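Long-range contacts in phosphatidylethanolamine-binding protein (Plasmodium vivax, PDB 2GZQ), which probably binds phosphatidylethanolamine or other phosphate-bearing ligands through an anion-binding pocket: residues Y77-F82 and L144-E149; N119-L124 and E150-V155; M83-F88 and G136-S141; V127-K132 and C195-K200. All blocks are in the same frame, centred on the assembly; numbering follows the deposited sequence. Where two conformers were deposited one is given.

Strand 77-85 supplies the first half of two contacts, 77-82 for contact 1 and 83-88 for contact 3. Farther on come 119-124 of contact 2, on an outermost strand of the six-stranded sheet, and 127-132 of contact 4, in the following loop. Strand 138-148 then returns beside strand 77-85: 136-141 closes contact 3, and 144-149 closes contact 1 around it. Directly afterwards 150-155 closes contact 2, which crosses both. Contact 4 closes last, at the C-terminal segment 195-200, and crosses the other three. Contacts 1 and 2 touch at one end of the sheet, contacts 3 and 4 at the other, their centres about 8 Å apart.

Contact 1 of 4, residues Y77-F82 and L144-E149; sequences YCYILF and LSLVKE
Tyr79 stands opposite Leu146 in an antiparallel pairing of two neighbouring strands, 77-85 and 138-148, in the six-stranded sheet of this phosphatidylethanolamine-binding fold. Its side chain can be followed outward atom by atom. CB meets a methyl group of the other strand, Leu144 CD1, at 3.6 Å, and CG, set beside the backbone N (chi1 -63°), lies near the same methyl. The ring runs alongside the Leu146 side chain and crosses that of Leu144. CD2 and CE2 are both touched by Leu146 CD2, which comes to 3.6 Å from CE2. Over one face, Leu144 CD2 sits 4.0 Å from the ring centroid and only 10° off the ring normal, a CH-pi contact, while Ser145 O lies at the ring edge. OH ends the chain as a polar tip bonded to Glu71 O. Tyrosine therefore suits a place where a broad apolar face is wanted with a polar end, and the branched leucines supply methyls for that face.

The opposite side of the sheet carries Cys78, Ile80, Ser145 and Val147, with Ile80 CG2 packed 3.8 Å from Ser145 CB. Four backbone hydrogen bonds join the hydrogen-bonded pairs Cys78-Val147 and Ile80-Ser145, the residues of each pair bonding both ways. At the strand margin, Tyr77 and Lys148 run side by side, the aliphatic Lys148 CG lying 3.6 Å from Tyr77 CE1. Small and polar, Ser145 suits a bridging water: one molecule gives a hydrogen bond to Ile80 O, which also accepts from Ser145 N, and is hydrogen-bonded to Ser145 OG at 2.8 Å.

Contact 2 of 4, residues N119-L124 and E150-V155; sequences NCITLL and ENKGNV
The peptide carbonyl of Asn119 is the flat group that Lys152 meets here, and no aromatic ring takes part: the ammonium approaches Asn119 O slightly out of the carbonyl plane, tilted by 20°, and Lys152 NZ donates to it at 2.8 Å. Lysine suits this place because its chain is long enough to span the gap. CG sits between the backbone N and the carbonyl carbon (chi1 71°), and beyond it the chain is fully extended. Ile121 crosses this chain at about a right angle, with Ile121 CD1 3.9 Å from Lys152 CG. The same methyl rests 3.7 Å from Gly153 CA, a close approach that the lack of a side chain on the glycine permits.

Lys152 and Gly153 are the middle residues of a type I beta turn, closed by a hydrogen bond from Asn154 N to Asn151 O at 2.9 Å. The turn follows strand 138-148 and packs against strand 121-124, an outermost strand of the sheet, where Leu123 and Leu124 both face Ala103 in a classic beta bulge. Farther along, Leu123 and Val155 cross obliquely and touch methyl to methyl, with 3.9 Å between Leu123 CD1 and Val155 CG2. Both also reach Ile80 CD1 of strand 77-85, and these branched apolar side chains fit the buried corner.

Lys152 NZ has a second partner in the carboxylate of Glu149, with which it forms a salt bridge. The contact thus joins an apolar end to a polar one, and the ammonium's charge is probably largely balanced by that carboxylate while the neutral Asn119 oxygen takes up another of its hydrogens.

Contact 3 of 4, residues M83-F88 and G136-S141; sequences MIDPDF and GLHRIS
Asp87 and Arg139 cross at about a right angle as side chains, yet their flat ends are nearly coplanar, with carboxylate and guanidinium only 4° apart. The guanidinium grips side-on: Arg139 NH2 donates to Asp87 OD1 at 2.8 Å and Arg139 NE to Asp87 OD2 at 2.9 Å, each bond made to the syn lone pair of the oxygen. A bend at chi3 (-69°) places NE for this bidentate salt bridge. The anti lone pair of Asp87 OD2 accepts from the backbone Arg139 N at 2.8 Å, so three bonds fix the rotation of the carboxylate. Arg139 NH1 and NH2 are also bonded to Glu21 O and His26 ND1, respectively, which suits a buried arginine with many hydrogens to place.

The planes of the Asp85 carboxylate and the His138 ring stand 51° apart. His138 ND1, donating within its ring plane, meets the syn lone pair of Asp85 OD1 at 2.7 Å, while NE2 on the far side of the ring bonds Thr135. Asp85 and Asp87 belong to the DPDxP sequence motif of the family, His138 and Arg139 to its GxHR motif; in relatives these motifs line the anion-binding pocket, and a similar role is likely here. Asp85 OD2 accepts from Asp87 N at 2.8 Å from above the carboxylate plane, an Asx turn that carries the chain out of the strand. Pro86, with no N-H to offer, fits inside this turn.

Farther back along strand 77-85, the antiparallel strands pair through Ile84 and Ser141, with Ile84 N bonded to Ser141 O at 2.8 Å and Ser141 N to Ile84 O at 2.9 Å. Ile140 turns its CD1 methyl to the carboxylate end of Asp85, lying 3.6 Å from Asp85 CG.

Contact 4 of 4, residues V127-K132 and C195-K200; sequences VGPSIK and CQMRRK
Arg199 reaches from the C-terminal segment to the loop 127-132 and binds its backbone by hydrogen bonds. Arg199 NE donates to Ile131 O at 2.6 Å, almost straight at the hydrogen (174°) and in the guanidinium plane; NH2 adds only a weak, long bond to the same oxygen. A bend at chi3 (-69°) turns NE toward Ile131 O. Arginine suits this spot because its long chain can reach back to a carbonyl that the loop presents.

Water forms the second group. One molecule donates to Pro129 O at 2.6 Å and accepts from Ile131 N at 2.8 Å, with a weak bond from Arg199 NH2, so that it ties the loop's own backbone to the arginine.

Apolar packing makes up the third. Ile131 and Met197, a selenomethionine, cross at about a right angle, with Ile131 CD1 3.7 Å from Met197 CB. In the conformer given, one of two, the selenium also lies against the Pro129 ring. These apolar residues fit the inner side of the loop, where it covers the end of strand 188-198 beside His138.

Lys132 NZ and Arg199 NH2 stand 4.3 Å apart. Their like charges probably repel, whereas the carbonyl of Ile131 offers the guanidinium a partly negative partner, which suggests that the contact rests on this neutral acceptor, the bridging water and the apolar packing.

Contact 1 of 4, residues Y77-F82 and L144-E149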
loop_
_atom_site.group_PDB
_atom_site.type_symbol
_atom_site.label_atom_id
_atom_site.label_comp_id
_atom_site.label_asym_id
_atom_site.label_seq_id
_atom_site.Cartn_x
_atom_site.Cartn_y
_atom_site.Cartn_z
ATOM N N TYR A 77 1.141 -5.079 -18.817
ATOM C CA TYR A 77 0.690 -4.905 -17.447
ATOM C C TYR A 77 1.459 -3.775 -16.789
ATOM O O TYR A 77 2.537 -3.381 -17.233
ATOM C CB TYR A 77 0.846 -6.218 -16.641
ATOM C CG TYR A 77 -0.218 -7.221 -17.001
ATOM C CD1 TYR A 77 -1.370 -7.319 -16.238
ATOM C CD2 TYR A 77 -0.112 -7.990 -18.149
ATOM C CE1 TYR A 77 -2.361 -8.189 -16.566
ATOM C CE2 TYR A 77 -1.116 -8.879 -18.496
ATOM C CZ TYR A 77 -2.245 -8.964 -17.701
ATOM O OH TYR A 77 -3.244 -9.840 -18.091
ATOM N N CYS A 78 0.891 -3.270 -15.708
ATOM C CA CYS A 78 1.615 -2.311 -14.902
ATOM C C CYS A 78 1.352 -2.603 -13.430
ATOM O O CYS A 78 0.478 -3.405 -13.075
ATOM C CB CYS A 78 1.244 -0.884 -15.292
ATOM S SG CYS A 78 -0.499 -0.574 -15.171
ATOM N N TYR A 79 2.148 -1.995 -12.571
ATOM C CA TYR A 79 1.870 -2.078 -11.150
ATOM C C TYR A 79 0.880 -1.024 -10.717
ATOM O O TYR A 79 0.869 0.106 -11.201
ATOM C CB TYR A 79 3.142 -1.913 -10.311
ATOM C CG TYR A 79 4.204 -2.990 -10.496
ATOM C CD1 TYR A 79 5.513 -2.645 -10.695
ATOM C CD2 TYR A 79 3.882 -4.332 -10.464
ATOM C CE1 TYR A 79 6.499 -3.605 -10.855
ATOM C CE2 TYR A 79 4.860 -5.306 -10.634
ATOM C CZ TYR A 79 6.167 -4.933 -10.813
ATOM O OH TYR A 79 7.093 -5.943 -10.983
ATOM N N ILE A 80 0.102 -1.430 -9.735
ATOM C CA ILE A 80 -0.714 -0.528 -8.924
ATOM C C ILE A 80 -0.309 -0.736 -7.470
ATOM O O ILE A 80 -0.172 -1.874 -7.005
ATOM C CB ILE A 80 -2.240 -0.748 -9.177
ATOM C CG1 ILE A 80 -3.061 0.227 -8.348
ATOM C CG2 ILE A 80 -2.633 -2.198 -8.981
ATOM C CD1 ILE A 80 -4.540 0.268 -8.746
ATOM N N LEU A 81 -0.084 0.367 -6.767
ATOM C CA LEU A 81 0.458 0.352 -5.413
ATOM C C LEU A 81 -0.510 1.072 -4.495
ATOM O O LEU A 81 -0.923 2.199 -4.777
ATOM C CB LEU A 81 1.806 1.071 -5.427
ATOM C CG LEU A 81 2.524 1.194 -4.092
ATOM C CD1 LEU A 81 2.797 -0.114 -3.405
ATOM C CD2 LEU A 81 3.831 1.937 -4.270
ATOM N N PHE A 82 -0.845 0.421 -3.388
ATOM C CA PHE A 82 -1.682 1.004 -2.367
ATOM C C PHE A 82 -0.866 1.064 -1.074
ATOM O O PHE A 82 -0.205 0.066 -0.725
ATOM C CB PHE A 82 -2.920 0.127 -2.082
ATOM C CG PHE A 82 -3.871 -0.051 -3.237
ATOM C CD1 PHE A 82 -4.194 0.972 -4.096
ATOM C CD2 PHE A 82 -4.486 -1.276 -3.462
ATOM C CE1 PHE A 82 -5.095 0.766 -5.125
ATOM C CE2 PHE A 82 -5.379 -1.450 -4.458
ATOM C CZ PHE A 82 -5.677 -0.458 -5.305
ATOM N N LEU A 144 1.467 -4.272 -3.610
ATOM C CA LEU A 144 1.789 -4.130 -5.012
ATOM C C LEU A 144 1.086 -5.191 -5.825
ATOM O O LEU A 144 1.194 -6.390 -5.490
ATOM C CB LEU A 144 3.305 -4.292 -5.212
ATOM C CG LEU A 144 3.854 -3.917 -6.568
ATOM C CD1 LEU A 144 3.798 -2.410 -6.779
ATOM C CD2 LEU A 144 5.288 -4.474 -6.746
ATOM N N SER A 145 0.335 -4.769 -6.850
ATOM C CA SER A 145 -0.452 -5.680 -7.668
ATOM C C SER A 145 -0.234 -5.361 -9.140
ATOM O O SER A 145 0.242 -4.293 -9.499
ATOM C CB SER A 145 -1.948 -5.555 -7.332
ATOM O OG SER A 145 -2.191 -5.790 -5.975
ATOM N N LEU A 146 -0.599 -6.295 -10.000
ATOM C CA LEU A 146 -0.617 -6.112 -11.446
ATOM C C LEU A 146 -2.020 -5.788 -11.929
ATOM O O LEU A 146 -3.001 -6.427 -11.530
ATOM C CB LEU A 146 -0.201 -7.411 -12.151
ATOM C CG LEU A 146 1.290 -7.749 -12.001
ATOM C CD1 LEU A 146 1.492 -9.092 -12.702
ATOM C CD2 LEU A 146 2.199 -6.688 -12.558
ATOM N N VAL A 147 -2.087 -4.816 -12.814
ATOM C CA VAL A 147 -3.283 -4.429 -13.524
ATOM C C VAL A 147 -2.957 -4.345 -15.010
ATOM O O VAL A 147 -1.862 -3.948 -15.398
ATOM C CB VAL A 147 -3.849 -3.079 -12.960
ATOM C CG1 VAL A 147 -2.865 -1.946 -13.104
ATOM C CG2 VAL A 147 -5.152 -2.698 -13.614
ATOM N N LYS A 148 -3.899 -4.736 -15.850
ATOM C CA LYS A 148 -3.736 -4.538 -17.290
ATOM C C LYS A 148 -3.529 -3.070 -17.584
ATOM O O LYS A 148 -4.198 -2.224 -17.027
ATOM C CB LYS A 148 -4.962 -5.018 -18.058
ATOM C CG LYS A 148 -5.121 -6.490 -18.083
ATOM C CD LYS A 148 -6.265 -6.882 -19.020
ATOM C CE LYS A 148 -6.427 -8.373 -19.124
ATOM N NZ LYS A 148 -7.643 -8.708 -19.908
ATOM N N GLU A 149 -2.627 -2.766 -18.508
ATOM C CA GLU A 149 -2.385 -1.382 -18.908
ATOM C C GLU A 149 -3.703 -0.696 -19.272
ATOM O O GLU A 149 -3.957 0.448 -18.889
ATOM C CB GLU A 149 -1.403 -1.301 -20.074
ATOM C CG GLU A 149 -1.315 0.083 -20.703
ATOM C CD GLU A 149 -0.418 1.026 -19.924
ATOM O OE1 GLU A 149 0.426 0.530 -19.147
ATOM O OE2 GLU A 149 -0.551 2.261 -20.101
HETATM O O HOH W 1 -2.077 -3.134 -5.091
#

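Contact 2 of 4, residues N119-L124 and E150-V155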
loop_
_atom_site.group_PDB
_atom_site.type_symbol
_atom_site.label_atom_id
_atom_site.label_comp_id
_atom_site.label_asym_id
_atom_site.label_seq_id
_atom_site.Cartn_x
_atom_site.Cartn_y
_atom_site.Cartn_z
ATOM N N ASN A 119 3.861 7.656 -16.699
ATOM C CA ASN A 119 2.929 6.541 -16.867
ATOM C C ASN A 119 1.859 6.453 -15.809
ATOM O O ASN A 119 0.898 5.700 -15.972
ATOM C CB ASN A 119 3.716 5.224 -16.883
ATOM C CG ASN A 119 4.753 5.171 -17.988
ATOM O OD1 ASN A 119 5.919 4.861 -17.738
ATOM N ND2 ASN A 119 4.335 5.471 -19.195
ATOM N N CYS A 120 2.080 7.151 -14.704
ATOM C CA CYS A 120 1.302 6.888 -13.510
ATOM C C CYS A 120 0.055 7.750 -13.404
ATOM O O CYS A 120 0.052 8.925 -13.739
ATOM C CB CYS A 120 2.180 7.069 -12.288
ATOM S SG CYS A 120 3.492 5.835 -12.185
ATOM N N ILE A 121 -1.007 7.151 -12.917
ATOM C CA ILE A 121 -2.231 7.841 -12.561
ATOM C C ILE A 121 -2.305 7.797 -11.050
ATOM O O ILE A 121 -2.342 6.708 -10.448
ATOM C CB ILE A 121 -3.445 7.139 -13.178
ATOM C CG1 ILE A 121 -3.311 7.031 -14.684
ATOM C CG2 ILE A 121 -4.715 7.897 -12.799
ATOM C CD1 ILE A 121 -4.476 6.363 -15.378
ATOM N N THR A 122 -2.363 8.950 -10.416
ATOM C CA THR A 122 -2.535 9.031 -8.986
ATOM C C THR A 122 -4.022 9.024 -8.625
ATOM O O THR A 122 -4.721 10.025 -8.771
ATOM C CB THR A 122 -1.795 10.240 -8.401
ATOM O OG1 THR A 122 -0.385 10.057 -8.620
ATOM C CG2 THR A 122 -2.035 10.388 -6.927
ATOM N N LEU A 123 -4.514 7.864 -8.244
ATOM C CA LEU A 123 -5.929 7.693 -7.964
ATOM C C LEU A 123 -6.296 8.287 -6.603
ATOM O O LEU A 123 -7.356 8.836 -6.411
ATOM C CB LEU A 123 -6.283 6.207 -7.996
ATOM C CG LEU A 123 -6.116 5.517 -9.338
ATOM C CD1 LEU A 123 -6.289 3.991 -9.157
ATOM C CD2 LEU A 123 -7.080 6.040 -10.348
ATOM N N LEU A 124 -5.369 8.200 -5.650
ATOM C CA LEU A 124 -5.494 8.871 -4.354
ATOM C C LEU A 124 -4.126 9.439 -3.985
ATOM O O LEU A 124 -3.190 8.659 -3.743
ATOM C CB LEU A 124 -5.969 7.902 -3.269
ATOM C CG LEU A 124 -7.383 7.364 -3.496
ATOM C CD1 LEU A 124 -7.643 6.188 -2.559
ATOM C CD2 LEU A 124 -8.432 8.458 -3.264
ATOM N N GLU A 150 -4.550 -1.390 -20.019
ATOM C CA GLU A 150 -5.791 -0.763 -20.503
ATOM C C GLU A 150 -6.757 -0.427 -19.361
ATOM O O GLU A 150 -7.689 0.359 -19.573
ATOM C CB GLU A 150 -6.494 -1.658 -21.518
ATOM C CG GLU A 150 -7.018 -2.959 -20.931
ATOM C CD GLU A 150 -7.350 -4.000 -21.991
ATOM O OE1 GLU A 150 -6.431 -4.435 -22.718
ATOM O OE2 GLU A 150 -8.533 -4.389 -22.086
ATOM N N ASN A 151 -6.549 -1.026 -18.189
ATOM C CA ASN A 151 -7.442 -0.828 -17.031
ATOM C C ASN A 151 -6.823 0.024 -15.936
ATOM O O ASN A 151 -7.400 0.182 -14.877
ATOM C CB ASN A 151 -7.852 -2.184 -16.424
ATOM C CG ASN A 151 -8.683 -3.009 -17.363
ATOM O OD1 ASN A 151 -9.357 -2.479 -18.233
ATOM N ND2 ASN A 151 -8.675 -4.323 -17.158
ATOM N N LYS A 152 -5.645 0.570 -16.188
ATOM C CA LYS A 152 -4.924 1.248 -15.123
ATOM C C LYS A 152 -5.662 2.460 -14.562
ATOM O O LYS A 152 -5.442 2.832 -13.408
ATOM C CB LYS A 152 -3.517 1.651 -15.552
ATOM C CG LYS A 152 -3.461 2.791 -16.569
ATOM C CD LYS A 152 -2.014 3.175 -16.917
ATOM C CE LYS A 152 -1.939 4.415 -17.770
ATOM N NZ LYS A 152 -0.561 4.683 -18.164
ATOM N N GLY A 153 -6.562 3.039 -15.353
ATOM C CA GLY A 153 -7.387 4.160 -14.878
ATOM C C GLY A 153 -8.855 3.829 -14.780
ATOM O O GLY A 153 -9.698 4.726 -14.751
ATOM N N ASN A 154 -9.152 2.539 -14.736
ATOM C CA ASN A 154 -10.505 2.041 -14.683
ATOM C C ASN A 154 -10.623 1.013 -13.572
ATOM O O ASN A 154 -10.848 -0.166 -13.821
ATOM C CB ASN A 154 -10.852 1.410 -16.032
ATOM C CG ASN A 154 -12.307 1.071 -16.154
ATOM O OD1 ASN A 154 -13.125 1.518 -15.346
ATOM N ND2 ASN A 154 -12.643 0.253 -17.142
ATOM N N VAL A 155 -10.454 1.473 -12.352
ATOM C CA VAL A 155 -10.420 0.615 -11.182
ATOM C C VAL A 155 -11.762 0.770 -10.485
ATOM O O VAL A 155 -12.073 1.849 -9.945
ATOM C CB VAL A 155 -9.280 1.018 -10.243
ATOM C CG1 VAL A 155 -9.272 0.131 -9.021
ATOM C CG2 VAL A 155 -7.950 0.981 -11.027
#

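Contact 3 of 4, residues M83-F88 and G136-S141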
loop_
_atom_site.group_PDB
_atom_site.type_symbol
_atom_site.label_atom_id
_atom_site.label_comp_id
_atom_site.label_asym_id
_atom_site.label_seq_id
_atom_site.Cartn_x
_atom_site.Cartn_y
_atom_site.Cartn_z
HETATM N N MSE A 83 -0.946 2.164 -0.338
HETATM C CA MSE A 83 -0.487 2.188 1.009
HETATM C C MSE A 83 -1.678 2.360 1.943
HETATM O O MSE A 83 -2.525 3.241 1.726
HETATM C CB MSE A 83 0.447 3.350 1.119
HETATM C CG MSE A 83 0.997 3.549 2.455
HETATM SE SE MSE A 83 1.671 5.304 2.420
HETATM C CE MSE A 83 2.168 5.469 4.285
ATOM N N ILE A 84 -1.752 1.493 2.953
ATOM C CA ILE A 84 -2.893 1.416 3.850
ATOM C C ILE A 84 -2.471 1.352 5.306
ATOM O O ILE A 84 -1.369 0.925 5.640
ATOM C CB ILE A 84 -3.824 0.234 3.552
ATOM C CG1 ILE A 84 -3.070 -1.072 3.683
ATOM C CG2 ILE A 84 -4.451 0.370 2.188
ATOM C CD1 ILE A 84 -3.951 -2.257 3.882
ATOM N N ASP A 85 -3.398 1.717 6.177
ATOM C CA ASP A 85 -3.332 1.403 7.600
ATOM C C ASP A 85 -4.497 0.485 7.956
ATOM O O ASP A 85 -5.640 0.946 8.006
ATOM C CB ASP A 85 -3.383 2.688 8.419
ATOM C CG ASP A 85 -3.200 2.443 9.908
ATOM O OD1 ASP A 85 -3.277 3.426 10.687
ATOM O OD2 ASP A 85 -2.967 1.273 10.276
ATOM N N PRO A 86 -4.232 -0.799 8.188
ATOM C CA PRO A 86 -5.273 -1.709 8.613
ATOM C C PRO A 86 -5.651 -1.536 10.081
ATOM O O PRO A 86 -6.602 -2.144 10.550
ATOM C CB PRO A 86 -4.650 -3.094 8.371
ATOM C CG PRO A 86 -3.164 -2.839 8.606
ATOM C CD PRO A 86 -2.907 -1.447 8.128
ATOM N N ASP A 87 -4.916 -0.711 10.798
ATOM C CA ASP A 87 -5.055 -0.549 12.235
ATOM C C ASP A 87 -5.561 0.838 12.594
ATOM O O ASP A 87 -5.115 1.478 13.547
ATOM C CB ASP A 87 -3.708 -0.837 12.858
ATOM C CG ASP A 87 -3.257 -2.273 12.602
ATOM O OD1 ASP A 87 -4.121 -3.170 12.650
ATOM O OD2 ASP A 87 -2.048 -2.509 12.362
ATOM N N PHE A 88 -6.477 1.329 11.783
ATOM C CA PHE A 88 -7.003 2.686 11.911
ATOM C C PHE A 88 -8.421 2.676 12.436
ATOM O O PHE A 88 -9.246 1.929 11.914
ATOM C CB PHE A 88 -7.012 3.354 10.533
ATOM C CG PHE A 88 -7.519 4.754 10.568
ATOM C CD1 PHE A 88 -8.858 5.021 10.464
ATOM C CD2 PHE A 88 -6.641 5.815 10.749
ATOM C CE1 PHE A 88 -9.330 6.318 10.527
ATOM C CE2 PHE A 88 -7.121 7.116 10.816
ATOM C CZ PHE A 88 -8.460 7.356 10.711
ATOM N N GLY A 136 -1.632 2.197 19.835
ATOM C CA GLY A 136 -0.904 0.969 19.540
ATOM C C GLY A 136 0.030 1.127 18.346
ATOM O O GLY A 136 0.253 2.226 17.840
ATOM N N LEU A 137 0.612 0.021 17.905
ATOM C CA LEU A 137 1.452 -0.010 16.728
ATOM C C LEU A 137 0.573 -0.275 15.510
ATOM O O LEU A 137 -0.248 -1.208 15.487
ATOM C CB LEU A 137 2.500 -1.104 16.867
ATOM C CG LEU A 137 3.583 -0.815 17.888
ATOM C CD1 LEU A 137 4.236 -2.124 18.331
ATOM C CD2 LEU A 137 4.611 0.116 17.290
ATOM N N HIS A 138 0.739 0.529 14.492
ATOM C CA HIS A 138 0.006 0.413 13.239
ATOM C C HIS A 138 0.879 -0.233 12.192
ATOM O O HIS A 138 2.008 0.228 11.965
ATOM C CB HIS A 138 -0.411 1.789 12.758
ATOM C CG HIS A 138 -1.353 2.515 13.662
ATOM N ND1 HIS A 138 -2.516 3.089 13.203
ATOM C CD2 HIS A 138 -1.284 2.807 14.984
ATOM C CE1 HIS A 138 -3.139 3.682 14.207
ATOM N NE2 HIS A 138 -2.421 3.511 15.304
ATOM N N ARG A 139 0.370 -1.270 11.552
ATOM C CA ARG A 139 1.091 -1.970 10.490
ATOM C C ARG A 139 0.859 -1.260 9.161
ATOM O O ARG A 139 0.045 -1.695 8.353
ATOM C CB ARG A 139 0.618 -3.429 10.453
ATOM C CG ARG A 139 0.949 -4.175 11.755
ATOM C CD ARG A 139 0.196 -5.479 11.889
ATOM N NE ARG A 139 -1.224 -5.226 12.086
ATOM C CZ ARG A 139 -2.156 -6.170 12.116
ATOM N NH1 ARG A 139 -1.840 -7.460 11.970
ATOM N NH2 ARG A 139 -3.413 -5.825 12.289
ATOM N N ILE A 140 1.583 -0.175 8.947
ATOM C CA ILE A 140 1.466 0.618 7.732
ATOM C C ILE A 140 2.029 -0.227 6.580
ATOM O O ILE A 140 3.184 -0.644 6.611
ATOM C CB ILE A 140 2.202 1.946 7.903
ATOM C CG1 ILE A 140 1.647 2.756 9.081
ATOM C CG2 ILE A 140 2.175 2.730 6.601
ATOM C CD1 ILE A 140 0.222 3.078 9.019
ATOM N N SER A 141 1.176 -0.523 5.609
ATOM C CA SER A 141 1.422 -1.560 4.641
ATOM C C SER A 141 1.360 -1.046 3.217
ATOM O O SER A 141 0.574 -0.149 2.879
ATOM C CB SER A 141 0.379 -2.650 4.812
ATOM O OG SER A 141 0.436 -3.282 6.092
#

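Contact 4 of 4, residues V127-K132 and C195-K200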
loop_
_atom_site.group_PDB
_atom_site.type_symbol
_atom_site.label_atom_id
_atom_site.label_comp_id
_atom_site.label_asym_id
_atom_site.label_seq_id
_atom_site.Cartn_x
_atom_site.Cartn_y
_atom_site.Cartn_z
ATOM N N VAL A 127 -1.276 10.869 1.488
ATOM C CA VAL A 127 -1.393 11.597 2.744
ATOM C C VAL A 127 -0.753 10.732 3.801
ATOM O O VAL A 127 -0.964 9.510 3.838
ATOM C CB VAL A 127 -2.852 11.914 3.094
ATOM C CG1 VAL A 127 -3.489 12.775 2.020
ATOM C CG2 VAL A 127 -3.655 10.641 3.319
ATOM N N GLY A 128 0.062 11.335 4.641
ATOM C CA GLY A 128 0.852 10.546 5.595
ATOM C C GLY A 128 0.027 9.910 6.701
ATOM O O GLY A 128 -1.136 10.267 6.895
ATOM N N PRO A 129 0.623 8.953 7.434
ATOM C CA PRO A 129 -0.023 8.237 8.527
ATOM C C PRO A 129 -0.769 9.096 9.482
ATOM O O PRO A 129 -0.328 10.176 9.859
ATOM C CB PRO A 129 1.127 7.500 9.206
ATOM C CG PRO A 129 2.095 7.261 8.107
ATOM C CD PRO A 129 2.004 8.485 7.231
ATOM N N SER A 130 -1.903 8.565 9.894
ATOM C CA SER A 130 -2.832 9.267 10.742
ATOM C C SER A 130 -2.914 8.526 12.060
ATOM O O SER A 130 -3.749 7.630 12.223
ATOM C CB SER A 130 -4.192 9.298 10.066
ATOM O OG SER A 130 -5.151 9.963 10.869
ATOM N N ILE A 131 -2.024 8.865 12.986
ATOM C CA ILE A 131 -1.891 8.064 14.194
ATOM C C ILE A 131 -1.921 8.939 15.441
ATOM O O ILE A 131 -1.019 9.743 15.666
ATOM C CB ILE A 131 -0.570 7.236 14.179
ATOM C CG1 ILE A 131 -0.522 6.323 12.954
ATOM C CG2 ILE A 131 -0.444 6.431 15.482
ATOM C CD1 ILE A 131 0.776 5.566 12.808
ATOM N N LYS A 132 -2.947 8.769 16.266
ATOM C CA LYS A 132 -3.017 9.440 17.560
ATOM C C LYS A 132 -2.189 8.711 18.599
ATOM O O LYS A 132 -2.021 7.492 18.549
ATOM C CB LYS A 132 -4.461 9.545 18.051
ATOM C CG LYS A 132 -5.388 10.333 17.146
ATOM C CD LYS A 132 -4.743 11.623 16.652
ATOM C CE LYS A 132 -4.734 11.697 15.130
ATOM N NZ LYS A 132 -3.747 12.688 14.612
ATOM N N CYS A 195 5.740 -1.669 7.765
ATOM C CA CYS A 195 6.475 -1.288 8.962
ATOM C C CYS A 195 5.484 -1.144 10.087
ATOM O O CYS A 195 4.278 -1.244 9.869
ATOM C CB CYS A 195 7.238 0.030 8.707
ATOM S SG CYS A 195 6.199 1.466 8.383
ATOM N N GLN A 196 6.000 -0.940 11.301
ATOM C CA GLN A 196 5.170 -0.628 12.451
ATOM C C GLN A 196 5.409 0.813 12.883
ATOM O O GLN A 196 6.555 1.249 12.994
ATOM C CB GLN A 196 5.518 -1.567 13.593
ATOM C CG GLN A 196 5.231 -3.058 13.383
ATOM C CD GLN A 196 5.775 -3.885 14.544
ATOM O OE1 GLN A 196 5.091 -4.082 15.533
ATOM N NE2 GLN A 196 7.012 -4.362 14.425
HETATM N N MSE A 197 4.344 1.565 13.124
HETATM C CA MSE A 197 4.473 2.965 13.515
HETATM C C MSE A 197 3.578 3.239 14.703
HETATM O O MSE A 197 2.458 2.744 14.772
HETATM C CB MSE A 197 4.041 3.893 12.386
HETATM C CG MSE A 197 5.018 4.005 11.245
HETATM SE SE MSE A 197 4.432 5.294 9.898
HETATM C CE MSE A 197 5.182 6.850 10.626
ATOM N N ARG A 198 4.073 4.041 15.644
ATOM C CA ARG A 198 3.246 4.562 16.719
ATOM C C ARG A 198 3.576 6.030 16.938
ATOM O O ARG A 198 4.608 6.500 16.457
ATOM C CB ARG A 198 3.448 3.755 18.008
ATOM C CG ARG A 198 4.880 3.733 18.530
ATOM C CD ARG A 198 5.009 2.935 19.849
ATOM N NE ARG A 198 4.256 3.500 20.962
ATOM C CZ ARG A 198 4.750 4.387 21.821
ATOM N NH1 ARG A 198 5.994 4.832 21.677
ATOM N NH2 ARG A 198 4.004 4.838 22.812
ATOM N N ARG A 199 2.671 6.755 17.573
ATOM C CA ARG A 199 3.003 8.104 17.986
ATOM C C ARG A 199 3.621 8.120 19.375
ATOM O O ARG A 199 3.039 7.635 20.348
ATOM C CB ARG A 199 1.811 9.045 17.880
ATOM C CG ARG A 199 2.194 10.506 18.166
ATOM C CD ARG A 199 1.024 11.435 18.030
ATOM N NE ARG A 199 0.586 11.571 16.649
ATOM C CZ ARG A 199 1.005 12.514 15.811
ATOM N NH1 ARG A 199 1.896 13.411 16.205
ATOM N NH2 ARG A 199 0.537 12.553 14.573
ATOM N N LYS A 200 4.819 8.687 19.455
ATOM C CA LYS A 200 5.453 8.978 20.730
ATOM C C LYS A 200 4.721 10.111 21.452
ATOM O O LYS A 200 3.991 9.875 22.416
ATOM C CB LYS A 200 6.916 9.362 20.503
ATOM C CG LYS A 200 7.636 8.461 19.519
ATOM C CD LYS A 200 9.105 8.829 19.381
ATOM C CE LYS A 200 9.969 8.057 20.370
ATOM N NZ LYS A 200 9.777 6.582 20.274
HETATM O O HOH W 2 -0.475 11.112 12.297
HETATM O O HOH W 3 0.109 4.914 18.592
#